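Local coordinates for Steely1 (Dictyostelium discoideum, PDB 2H84), which carries in its C-terminal domain a chalcone synthase-like type III polyketide synthase that makes acylpyrones in vitro, at residues Leu350-Ser356 / Cys368-Asn372. Numbering follows the deposited sequence.
Sequences LPTYSIS and CFLKN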
# COMPACT_ATOMS: atom_id res chain seq x y z
N LEU A 350 -7.28 -12.97 -30.89
CA LEU A 350 -6.66 -11.77 -30.37
C LEU A 350 -5.63 -11.16 -31.25
O LEU A 350 -4.65 -11.87 -31.64
CB LEU A 350 -6.02 -12.04 -28.99
CG LEU A 350 -6.94 -12.03 -27.76
CD1 LEU A 350 -6.26 -12.71 -26.62
CD2 LEU A 350 -7.28 -10.63 -27.37
N PRO A 351 -5.78 -9.85 -31.58
CA PRO A 351 -4.90 -9.05 -32.43
C PRO A 351 -3.41 -9.31 -32.03
O PRO A 351 -3.10 -10.18 -31.19
CB PRO A 351 -5.19 -7.59 -32.08
CG PRO A 351 -6.43 -7.63 -31.22
CD PRO A 351 -6.66 -9.04 -30.79
N THR A 352 -2.44 -8.50 -32.48
CA THR A 352 -1.09 -8.80 -32.07
C THR A 352 -0.78 -8.01 -30.81
O THR A 352 0.11 -8.39 -30.04
CB THR A 352 -0.11 -8.54 -33.16
OG1 THR A 352 -0.43 -9.41 -34.25
CG2 THR A 352 1.26 -8.85 -32.69
N TYR A 353 -1.59 -6.99 -30.55
CA TYR A 353 -1.40 -6.13 -29.40
C TYR A 353 -2.66 -5.77 -28.62
O TYR A 353 -3.77 -5.89 -29.13
CB TYR A 353 -0.72 -4.84 -29.85
CG TYR A 353 0.67 -5.01 -30.42
CD1 TYR A 353 1.70 -5.48 -29.62
CD2 TYR A 353 0.95 -4.70 -31.75
CE1 TYR A 353 2.98 -5.63 -30.11
CE2 TYR A 353 2.24 -4.85 -32.26
CZ TYR A 353 3.25 -5.32 -31.43
OH TYR A 353 4.53 -5.45 -31.93
N SER A 354 -2.48 -5.28 -27.39
CA SER A 354 -3.60 -4.86 -26.53
C SER A 354 -3.27 -3.61 -25.75
O SER A 354 -2.13 -3.41 -25.34
CB SER A 354 -3.99 -5.96 -25.53
OG SER A 354 -4.50 -7.11 -26.19
N ILE A 355 -4.27 -2.76 -25.57
CA ILE A 355 -4.10 -1.55 -24.78
C ILE A 355 -4.97 -1.72 -23.55
O ILE A 355 -6.17 -2.03 -23.66
CB ILE A 355 -4.54 -0.28 -25.56
CG1 ILE A 355 -3.65 -0.08 -26.79
CG2 ILE A 355 -4.48 0.95 -24.63
CD1 ILE A 355 -4.02 1.13 -27.65
N SER A 356 -4.38 -1.56 -22.37
CA SER A 356 -5.15 -1.67 -21.14
C SER A 356 -5.21 -0.33 -20.43
O SER A 356 -4.20 0.36 -20.27
CB SER A 356 -4.56 -2.72 -20.20
OG SER A 356 -5.47 -2.96 -19.15
N CYS A 368 -1.29 0.36 -20.12
CA CYS A 368 -0.31 -0.67 -20.37
C CYS A 368 -0.47 -1.19 -21.80
O CYS A 368 -1.59 -1.37 -22.27
CB CYS A 368 -0.49 -1.79 -19.37
SG CYS A 368 0.88 -2.92 -19.33
N PHE A 369 0.65 -1.43 -22.47
CA PHE A 369 0.63 -1.92 -23.83
C PHE A 369 1.17 -3.32 -23.82
O PHE A 369 2.34 -3.55 -23.51
CB PHE A 369 1.48 -1.00 -24.71
CG PHE A 369 1.39 -1.30 -26.18
CD1 PHE A 369 2.25 -2.22 -26.76
CD2 PHE A 369 0.43 -0.68 -26.98
CE1 PHE A 369 2.16 -2.52 -28.11
CE2 PHE A 369 0.33 -0.98 -28.35
CZ PHE A 369 1.20 -1.90 -28.91
N LEU A 370 0.29 -4.28 -24.13
CA LEU A 370 0.68 -5.70 -24.15
C LEU A 370 0.69 -6.38 -25.52
O LEU A 370 0.03 -5.94 -26.44
CB LEU A 370 -0.25 -6.50 -23.26
CG LEU A 370 -0.47 -6.06 -21.82
CD1 LEU A 370 -1.87 -5.50 -21.72
CD2 LEU A 370 -0.31 -7.24 -20.88
N LYS A 371 1.43 -7.47 -25.60
CA LYS A 371 1.53 -8.26 -26.82
C LYS A 371 0.94 -9.63 -26.50
O LYS A 371 1.48 -10.38 -25.69
CB LYS A 371 2.99 -8.40 -27.28
CG LYS A 371 3.21 -9.48 -28.33
CD LYS A 371 4.25 -9.04 -29.33
CE LYS A 371 4.72 -10.18 -30.20
NZ LYS A 371 6.13 -9.97 -30.63
N ASN A 372 -0.21 -9.92 -27.10
CA ASN A 372 -0.93 -11.16 -26.88
C ASN A 372 -0.08 -12.33 -27.35
O ASN A 372 -0.00 -12.60 -28.55
CB ASN A 372 -2.26 -11.10 -27.63
CG ASN A 372 -3.03 -9.82 -27.34
OD1 ASN A 372 -3.72 -9.28 -28.21
ND2 ASN A 372 -2.91 -9.32 -26.11
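In an antiparallel beta hairpin, pairs joined by two backbone hydrogen bonds take turns with pairs that have none, and the closing strands of this thiolase-fold domain illustrate the rule. Strands 353-360 and 364-372 form the hairpin at the C-terminal end of the chain; it lies in the mixed central sheet between strands 294-297 and 227-236. Cys368 opens the second segment as a hydrogen-bonded pair with Ser356: Ser356 N gives to Cys368 O at 2.8 Å, and Cys368 N to Ser356 O at 2.9 Å. The Ser356 hydroxyl turns instead to Leu296 O of the neighbouring strand. Phe369 pairs with Ile355 without such bonds. Its ring meets Tyr353, with Phe369 CE1 3.4 Å from Tyr353 CD1 and the two ring planes inclined at 39°, while Ile355 CG1 lies 4.1 Å from Phe369 CD2. These side chains share one sheet face, where Ile355 packs on Val273 and Leu276 of helix 261-280 and Phe369 on its Leu277 and Ala280. Leu370 restores the double bonding, its N and O each 2.8 Å from Ser354 O and N, respectively, and its side chain reaches the other face beside Ser356. Lys371 then lays its aliphatic chain along the tyrosine, with Lys371 CD 3.7 Å from Tyr353 CE1. At Asn372 the contact reaches Thr352: Asn372 N gives a weak hydrogen bond to Thr352 O at 3.3 Å.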